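PDB 2YIK: endoglucanase from Clostridium thermocellum, which probably hydrolyses internal beta-1,4-glucosidic bonds in cellulose, acting as an endoglucanase. Local coordinates for residues Y138-K142 with Y230-K234; F252-E256 with H297-E301; F303-Y308 with Q358-P364. All coordinates share one frame; numbering follows the deposited sequence.

Interaction 1 (Y138-K142 with Y230-K234); sequences YYEFK and YMNFK
Asn232 lays its side chain against Tyr138, close beside Tyr139, where two helices of the (alpha/alpha)6 barrel, the catalytic fold of family 9 glycoside hydrolases, come together at their C-terminal ends. The backbones run close here, with the CA atoms of Tyr139 and Asn232 5.8 Å apart. This is the tight part of the contact. Tyr138 offers the edge of its ring, and its CD2 lies 3.7 Å from Asn232 CG, the ring and amide planes standing 65° apart. The buried Tyr138 sends its hydroxyl elsewhere, to Glu155 of helix 151-167.

Beside this pair the packing is apolar. Met231 doubles back at chi2 and chi3 (-56° and -71°), which brings its methyl obliquely to the hydroxyl end of the Tyr139 ring; CE comes within 3.7 Å of Tyr139 CE1 and 3.9 Å of Tyr139 OH. Trp288 of helix 279-293 meets Tyr139 edge-to-face and touches Met231 as well.

The looser side belongs to Lys142, the partly exposed first residue of helix 142-147, which buries far less surface here than Asn232 does. Its chain folds back toward its own segment, and its NZ ends 3.7 Å above the plane of the Tyr138 ring, displaced toward the rim, and 4.2 Å from Asn232 CG.

Interaction 2 (F252-E256 with H297-E301); sequences FDFAE and HYLDE
Phe252 and Tyr298 form the aromatic part of this contact, an offset edge-to-face pair. Tyr298 turns its CD1-CE1 edge to the face of Phe252, CE1 approaching Phe252 CD2 to 3.6 Å, with the ring planes at 78° and the centroids 5.4 Å apart. Phe252 reaches across because its CG lies anti to the backbone N (chi1 -173°). At the edge of its ring CZ meets the aliphatic CB of Glu301 at 4.0 Å, while Tyr282 of helix 279-293 stacks on the same phenylalanine.

Hydrogen bonding is the work of Glu256 and His297, which come from opposite directions. His297 NE2 donates to Glu256 OE1 over 2.9 Å, nearly straight at 170°; the oxygen lies close to the imidazole plane, and the donor arrives on the syn side, tilted somewhat out of the carboxylate plane. Glu256 is extended throughout, which lets it span the gap, and Glu301 CG lies over one face of the imidazole, 3.7 Å above its plane.

The charges are less simple. Glu256 OE2 and Glu301 OE2 sit 4.4 Å apart, their carboxylates stacked almost parallel. Lys304 forms a salt bridge to Glu301 OE2 and Tyr282 OH bonds to OE1, which probably eases the repulsion, and the acidic surroundings may favour a protonated His297.

The axes of 252-256 and 297-301 stay 13.0 Å apart, so the two helices meet through long side chains, and helix 279-293 supplies packing around them: peripheral helix packing in the (alpha/alpha)6 barrel of family 9.

Interaction 3 (F303-Y308 with Q358-P364); sequences FKYYDY and QIDFWKP
Tyr308 OH is gripped by backbone and water together: Asp360 N donates to it over 3.0 Å in an almost perfectly straight bond (177°), and a water lies 2.6 Å from the same oxygen. That water also donates to Gln358 O, so the phenol is tied to the first residue of a type I beta turn, Asp360 to Lys363, and to the residue two before it; the turn leads into helix 363-373 of the (alpha/alpha)6 barrel. The turn carries its own capping bond, from Trp362 N to the Asp360 side chain.

Pro364 CG sits over one face of the Tyr308 ring, toward its rim, 3.7 Å from the centroid and 25° off the normal, a CH-pi contact in which Tyr308 CE1 is the nearest ring atom at 3.3 Å. With CG anti to the backbone N, the Tyr308 ring is carried across to the turn. Ile359 CG2 adds an apolar touch on CE1.

The other aromatics meet beside it. Phe303 and Phe361 have nearly parallel planes (7°) but are slid so far apart that they barely overlap; the closest atoms are Phe303 CZ and Phe361 CZ, 3.8 Å, in an oblique approach. Phe361 also packs on Asn333 and Glu344, two residues of a calcium site, and its side chain comes to about 5 Å from a calcium ion. The contact thus lies beside that calcium site. Tyr306 stands next to Phe361, and a second water bridges them, accepting from Tyr306 OH at 2.8 Å and donating to Phe361 O at 2.6 Å.

Overall arrangement
The three contacts follow one another along the chain without interleaving, all within the family 9 catalytic region. Interaction 1 is nearest the chain's centre, about 15 Å away, and pairs helix 124-140 with helix 216-233. The next helix, 238-257, enters interaction 2, whose centre is about 22 Å from that of interaction 1. Interactions 2 and 3 both use helix 296-305, successive parts of it, and their centres are about 17 Å apart; interaction 3 then joins the end of that helix to the start of helix 363-373. Together they tie helices of the barrel that are distant in sequence, the last beside a calcium ion.

Interaction 1 (Y138-K142 with Y230-K234)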
# COMPACT_ATOMS: atom_id res chain seq x y z
N TYR A 138 -9.92 -4.51 0.62
CA TYR A 138 -11.00 -4.83 -0.31
C TYR A 138 -11.33 -6.32 -0.18
O TYR A 138 -12.49 -6.71 -0.21
CB TYR A 138 -10.58 -4.49 -1.75
CG TYR A 138 -11.68 -4.65 -2.77
CD1 TYR A 138 -12.91 -4.00 -2.63
CD2 TYR A 138 -11.49 -5.45 -3.90
CE1 TYR A 138 -13.93 -4.15 -3.57
CE2 TYR A 138 -12.51 -5.61 -4.85
CZ TYR A 138 -13.72 -4.96 -4.68
OH TYR A 138 -14.74 -5.16 -5.58
N TYR A 139 -10.31 -7.15 -0.02
CA TYR A 139 -10.50 -8.58 0.13
C TYR A 139 -11.29 -8.90 1.41
O TYR A 139 -12.20 -9.73 1.39
CB TYR A 139 -9.15 -9.30 0.17
CG TYR A 139 -9.21 -10.75 0.60
CD1 TYR A 139 -9.76 -11.74 -0.23
CD2 TYR A 139 -8.73 -11.14 1.85
CE1 TYR A 139 -9.82 -13.09 0.19
CE2 TYR A 139 -8.80 -12.46 2.28
CZ TYR A 139 -9.34 -13.43 1.45
OH TYR A 139 -9.39 -14.74 1.91
N GLU A 140 -10.93 -8.24 2.51
CA GLU A 140 -11.60 -8.47 3.79
C GLU A 140 -13.01 -7.91 3.87
O GLU A 140 -13.92 -8.59 4.35
CB GLU A 140 -10.79 -7.85 4.94
CG GLU A 140 -9.42 -8.43 5.17
CD GLU A 140 -9.44 -9.75 5.92
OE1 GLU A 140 -10.53 -10.25 6.26
OE2 GLU A 140 -8.36 -10.30 6.17
N PHE A 141 -13.19 -6.68 3.40
CA PHE A 141 -14.49 -6.03 3.50
C PHE A 141 -15.21 -5.74 2.18
O PHE A 141 -15.88 -4.71 2.05
CB PHE A 141 -14.33 -4.74 4.32
CG PHE A 141 -13.58 -4.94 5.62
CD1 PHE A 141 -14.06 -5.81 6.60
CD2 PHE A 141 -12.37 -4.27 5.86
CE1 PHE A 141 -13.35 -6.02 7.79
CE2 PHE A 141 -11.66 -4.48 7.05
CZ PHE A 141 -12.15 -5.36 8.01
N LYS A 142 -15.11 -6.65 1.21
CA LYS A 142 -15.76 -6.47 -0.09
C LYS A 142 -17.27 -6.17 0.07
O LYS A 142 -17.82 -5.36 -0.67
CB LYS A 142 -15.56 -7.71 -0.98
CG LYS A 142 -15.69 -7.41 -2.49
CD LYS A 142 -15.72 -8.66 -3.40
CE LYS A 142 -14.40 -9.46 -3.46
NZ LYS A 142 -13.14 -8.77 -2.99
N TYR A 230 -5.31 -11.51 -7.50
CA TYR A 230 -5.93 -12.75 -7.92
C TYR A 230 -7.10 -13.03 -6.99
O TYR A 230 -8.22 -13.30 -7.44
CB TYR A 230 -4.93 -13.92 -7.84
CG TYR A 230 -5.61 -15.27 -7.80
CD1 TYR A 230 -6.06 -15.89 -8.97
CD2 TYR A 230 -5.86 -15.90 -6.59
CE1 TYR A 230 -6.74 -17.12 -8.92
CE2 TYR A 230 -6.54 -17.11 -6.52
CZ TYR A 230 -6.98 -17.72 -7.69
OH TYR A 230 -7.62 -18.93 -7.61
N MET A 231 -6.85 -12.95 -5.68
CA MET A 231 -7.90 -13.21 -4.69
C MET A 231 -9.11 -12.31 -4.88
O MET A 231 -10.25 -12.75 -4.69
CB MET A 231 -7.36 -13.02 -3.26
CG MET A 231 -6.34 -14.05 -2.79
SD MET A 231 -6.88 -15.77 -2.88
CE MET A 231 -8.10 -15.86 -1.58
N ASN A 232 -8.87 -11.07 -5.28
CA ASN A 232 -9.95 -10.10 -5.48
C ASN A 232 -10.71 -10.26 -6.80
O ASN A 232 -11.87 -9.87 -6.89
CB ASN A 232 -9.38 -8.67 -5.39
CG ASN A 232 -9.10 -8.23 -3.96
OD1 ASN A 232 -8.21 -7.42 -3.71
ND2 ASN A 232 -9.87 -8.76 -3.01
N PHE A 233 -10.07 -10.84 -7.81
CA PHE A 233 -10.71 -11.00 -9.11
C PHE A 233 -11.00 -12.42 -9.60
O PHE A 233 -11.62 -12.58 -10.66
CB PHE A 233 -9.87 -10.30 -10.18
CG PHE A 233 -9.90 -8.80 -10.09
CD1 PHE A 233 -10.99 -8.08 -10.58
CD2 PHE A 233 -8.86 -8.11 -9.48
CE1 PHE A 233 -11.04 -6.68 -10.47
CE2 PHE A 233 -8.90 -6.72 -9.35
CZ PHE A 233 -9.99 -6.00 -9.85
N LYS A 234 -10.59 -13.43 -8.84
CA LYS A 234 -10.80 -14.81 -9.28
C LYS A 234 -12.22 -15.25 -9.63
O LYS A 234 -12.39 -16.19 -10.40
CB LYS A 234 -10.23 -15.79 -8.25
CG LYS A 234 -10.87 -15.73 -6.87
CD LYS A 234 -10.15 -16.67 -5.94
CE LYS A 234 -10.46 -16.40 -4.48
NZ LYS A 234 -11.55 -17.27 -3.97

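Interaction 2 (F252-E256 with H297-E301)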
# COMPACT_ATOMS: atom_id res chain seq x y z
N PHE A 252 7.65 -14.22 -7.06
CA PHE A 252 8.04 -14.92 -5.84
C PHE A 252 9.17 -15.91 -6.11
O PHE A 252 10.08 -16.05 -5.30
CB PHE A 252 6.87 -15.68 -5.21
CG PHE A 252 7.20 -16.28 -3.86
CD1 PHE A 252 7.07 -15.52 -2.69
CD2 PHE A 252 7.68 -17.58 -3.76
CE1 PHE A 252 7.42 -16.06 -1.44
CE2 PHE A 252 8.03 -18.13 -2.52
CZ PHE A 252 7.89 -17.36 -1.36
N ASP A 253 9.09 -16.61 -7.24
CA ASP A 253 10.12 -17.58 -7.59
C ASP A 253 11.47 -16.90 -7.81
O ASP A 253 12.52 -17.44 -7.48
CB ASP A 253 9.73 -18.35 -8.85
CG ASP A 253 10.56 -19.61 -9.03
OD1 ASP A 253 10.53 -20.45 -8.11
OD2 ASP A 253 11.23 -19.75 -10.07
N PHE A 254 11.42 -15.70 -8.37
CA PHE A 254 12.62 -14.91 -8.61
C PHE A 254 13.21 -14.54 -7.25
O PHE A 254 14.42 -14.64 -7.03
CB PHE A 254 12.25 -13.66 -9.42
CG PHE A 254 13.39 -12.69 -9.64
CD1 PHE A 254 13.72 -11.76 -8.65
CD2 PHE A 254 14.11 -12.69 -10.83
CE1 PHE A 254 14.74 -10.82 -8.86
CE2 PHE A 254 15.14 -11.76 -11.05
CZ PHE A 254 15.46 -10.83 -10.06
N ALA A 255 12.36 -14.12 -6.32
CA ALA A 255 12.83 -13.74 -4.98
C ALA A 255 13.39 -14.96 -4.26
O ALA A 255 14.43 -14.89 -3.61
CB ALA A 255 11.68 -13.12 -4.16
N GLU A 256 12.69 -16.09 -4.38
CA GLU A 256 13.11 -17.32 -3.72
C GLU A 256 14.45 -17.85 -4.23
O GLU A 256 15.34 -18.16 -3.45
CB GLU A 256 12.05 -18.40 -3.90
CG GLU A 256 12.36 -19.69 -3.18
CD GLU A 256 11.34 -20.77 -3.46
OE1 GLU A 256 10.18 -20.44 -3.75
OE2 GLU A 256 11.71 -21.96 -3.38
N HIS A 297 4.21 -25.57 -0.54
CA HIS A 297 5.54 -24.99 -0.66
C HIS A 297 5.58 -23.55 -0.14
O HIS A 297 6.54 -23.13 0.52
CB HIS A 297 6.00 -25.02 -2.12
CG HIS A 297 7.25 -24.25 -2.37
ND1 HIS A 297 8.49 -24.65 -1.89
CD2 HIS A 297 7.47 -23.09 -3.02
CE1 HIS A 297 9.40 -23.77 -2.24
NE2 HIS A 297 8.81 -22.81 -2.93
N TYR A 298 4.53 -22.79 -0.45
CA TYR A 298 4.46 -21.40 -0.01
C TYR A 298 4.34 -21.30 1.50
O TYR A 298 4.96 -20.43 2.11
CB TYR A 298 3.29 -20.70 -0.69
CG TYR A 298 3.49 -20.55 -2.17
CD1 TYR A 298 4.61 -19.88 -2.67
CD2 TYR A 298 2.59 -21.11 -3.08
CE1 TYR A 298 4.83 -19.76 -4.04
CE2 TYR A 298 2.80 -21.00 -4.45
CZ TYR A 298 3.92 -20.32 -4.93
OH TYR A 298 4.11 -20.21 -6.28
N LEU A 299 3.54 -22.18 2.10
CA LEU A 299 3.39 -22.14 3.54
C LEU A 299 4.72 -22.51 4.19
O LEU A 299 5.08 -21.96 5.23
CB LEU A 299 2.30 -23.11 4.00
CG LEU A 299 1.84 -22.90 5.45
CD1 LEU A 299 1.22 -21.50 5.61
CD2 LEU A 299 0.83 -23.99 5.81
N ASP A 300 5.46 -23.43 3.56
CA ASP A 300 6.76 -23.85 4.07
C ASP A 300 7.74 -22.69 4.01
O ASP A 300 8.59 -22.53 4.89
CB ASP A 300 7.34 -25.02 3.26
CG ASP A 300 6.64 -26.33 3.52
OD1 ASP A 300 6.05 -26.50 4.61
OD2 ASP A 300 6.68 -27.22 2.64
N GLU A 301 7.65 -21.88 2.96
CA GLU A 301 8.53 -20.73 2.83
C GLU A 301 8.16 -19.68 3.87
O GLU A 301 9.03 -19.03 4.44
CB GLU A 301 8.46 -20.14 1.42
CG GLU A 301 9.21 -20.96 0.37
CD GLU A 301 10.68 -21.14 0.72
OE1 GLU A 301 11.42 -20.14 0.76
OE2 GLU A 301 11.08 -22.28 0.98

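Interaction 3 (F303-Y308 with Q358-P364)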
# COMPACT_ATOMS: atom_id res chain seq x y z
N PHE A 303 6.73 -20.22 6.81
CA PHE A 303 7.14 -20.73 8.11
C PHE A 303 8.65 -20.66 8.32
O PHE A 303 9.10 -20.48 9.44
CB PHE A 303 6.66 -22.17 8.32
CG PHE A 303 5.17 -22.30 8.55
CD1 PHE A 303 4.38 -21.17 8.80
CD2 PHE A 303 4.56 -23.55 8.56
CE1 PHE A 303 3.01 -21.29 9.06
CE2 PHE A 303 3.19 -23.68 8.82
CZ PHE A 303 2.42 -22.55 9.07
N LYS A 304 9.41 -20.79 7.24
CA LYS A 304 10.87 -20.73 7.32
C LYS A 304 11.40 -19.38 7.80
O LYS A 304 12.39 -19.31 8.53
CB LYS A 304 11.47 -21.06 5.95
CG LYS A 304 13.00 -21.19 5.91
CD LYS A 304 13.51 -21.67 4.53
CE LYS A 304 12.86 -23.00 4.12
NZ LYS A 304 13.32 -23.53 2.78
N TYR A 305 10.73 -18.29 7.42
CA TYR A 305 11.21 -16.97 7.79
C TYR A 305 10.32 -16.15 8.72
O TYR A 305 10.73 -15.10 9.20
CB TYR A 305 11.49 -16.16 6.52
CG TYR A 305 12.52 -16.80 5.61
CD1 TYR A 305 13.88 -16.75 5.91
CD2 TYR A 305 12.12 -17.47 4.45
CE1 TYR A 305 14.83 -17.35 5.07
CE2 TYR A 305 13.05 -18.07 3.60
CZ TYR A 305 14.41 -18.01 3.92
OH TYR A 305 15.33 -18.60 3.09
N TYR A 306 9.11 -16.64 9.00
CA TYR A 306 8.18 -15.93 9.87
C TYR A 306 8.70 -15.68 11.28
O TYR A 306 9.04 -16.62 12.01
CB TYR A 306 6.85 -16.69 9.94
CG TYR A 306 5.79 -16.05 10.84
CD1 TYR A 306 5.53 -14.68 10.77
CD2 TYR A 306 5.03 -16.82 11.72
CE1 TYR A 306 4.53 -14.09 11.57
CE2 TYR A 306 4.03 -16.25 12.52
CZ TYR A 306 3.79 -14.88 12.43
OH TYR A 306 2.82 -14.28 13.23
N ASP A 307 8.78 -14.40 11.66
CA ASP A 307 9.24 -13.99 12.98
C ASP A 307 7.99 -13.83 13.84
O ASP A 307 7.32 -12.80 13.82
CB ASP A 307 10.00 -12.66 12.88
CG ASP A 307 10.60 -12.20 14.21
OD1 ASP A 307 10.31 -12.84 15.25
OD2 ASP A 307 11.34 -11.20 14.22
N TYR A 308 7.66 -14.88 14.60
CA TYR A 308 6.49 -14.90 15.46
C TYR A 308 6.52 -13.79 16.51
O TYR A 308 5.48 -13.39 17.02
CB TYR A 308 6.41 -16.27 16.16
CG TYR A 308 5.17 -16.52 17.00
CD1 TYR A 308 3.95 -16.84 16.41
CD2 TYR A 308 5.24 -16.48 18.39
CE1 TYR A 308 2.83 -17.13 17.19
CE2 TYR A 308 4.13 -16.76 19.18
CZ TYR A 308 2.93 -17.09 18.57
OH TYR A 308 1.83 -17.39 19.34
N GLN A 358 4.44 -22.56 22.99
CA GLN A 358 3.06 -22.25 22.61
C GLN A 358 3.00 -21.34 21.39
O GLN A 358 3.64 -20.29 21.34
CB GLN A 358 2.29 -21.59 23.76
CG GLN A 358 0.78 -21.68 23.57
CD GLN A 358 0.04 -20.46 24.10
OE1 GLN A 358 -0.07 -19.42 23.42
NE2 GLN A 358 -0.47 -20.57 25.33
N ILE A 359 2.23 -21.78 20.40
CA ILE A 359 2.05 -21.03 19.16
C ILE A 359 0.56 -20.95 18.85
O ILE A 359 -0.11 -21.98 18.74
CB ILE A 359 2.75 -21.71 17.95
CG1 ILE A 359 4.26 -21.57 18.05
CG2 ILE A 359 2.28 -21.07 16.65
CD1 ILE A 359 4.83 -22.36 19.18
N ASP A 360 0.06 -19.73 18.75
CA ASP A 360 -1.33 -19.47 18.40
C ASP A 360 -1.19 -18.34 17.39
O ASP A 360 -0.80 -17.23 17.73
CB ASP A 360 -2.14 -19.02 19.62
CG ASP A 360 -3.58 -18.62 19.28
OD1 ASP A 360 -3.84 -18.20 18.13
OD2 ASP A 360 -4.45 -18.72 20.16
N PHE A 361 -1.49 -18.65 16.13
CA PHE A 361 -1.34 -17.68 15.07
C PHE A 361 -1.98 -16.31 15.28
O PHE A 361 -1.45 -15.31 14.80
CB PHE A 361 -1.75 -18.32 13.73
CG PHE A 361 -0.75 -19.34 13.23
CD1 PHE A 361 0.52 -18.95 12.83
CD2 PHE A 361 -1.07 -20.70 13.22
CE1 PHE A 361 1.48 -19.90 12.44
CE2 PHE A 361 -0.12 -21.66 12.83
CZ PHE A 361 1.15 -21.25 12.44
N TRP A 362 -3.09 -16.23 16.01
CA TRP A 362 -3.72 -14.94 16.28
C TRP A 362 -3.12 -14.21 17.49
O TRP A 362 -3.30 -13.00 17.64
CB TRP A 362 -5.23 -15.09 16.52
CG TRP A 362 -6.07 -15.15 15.28
CD1 TRP A 362 -6.88 -16.17 14.89
CD2 TRP A 362 -6.20 -14.13 14.27
NE1 TRP A 362 -7.51 -15.86 13.71
CE2 TRP A 362 -7.10 -14.61 13.30
CE3 TRP A 362 -5.62 -12.86 14.08
CZ2 TRP A 362 -7.47 -13.87 12.17
CZ3 TRP A 362 -5.98 -12.12 12.95
CH2 TRP A 362 -6.90 -12.63 12.01
N LYS A 363 -2.40 -14.94 18.34
CA LYS A 363 -1.82 -14.35 19.55
C LYS A 363 -0.91 -13.15 19.30
O LYS A 363 -1.01 -12.15 20.01
CB LYS A 363 -1.09 -15.43 20.37
CG LYS A 363 -0.58 -14.97 21.72
CD LYS A 363 -1.67 -14.29 22.53
CE LYS A 363 -1.23 -14.01 23.97
NZ LYS A 363 -2.36 -13.42 24.75
N PRO A 364 -0.02 -13.21 18.30
CA PRO A 364 0.83 -12.04 18.08
C PRO A 364 0.05 -10.77 17.78
O PRO A 364 0.46 -9.67 18.15
CB PRO A 364 1.71 -12.47 16.92
CG PRO A 364 1.83 -13.95 17.12
CD PRO A 364 0.41 -14.34 17.45
O HOH W 1 0.29 -15.36 12.82
O HOH W 2 2.25 -17.48 21.86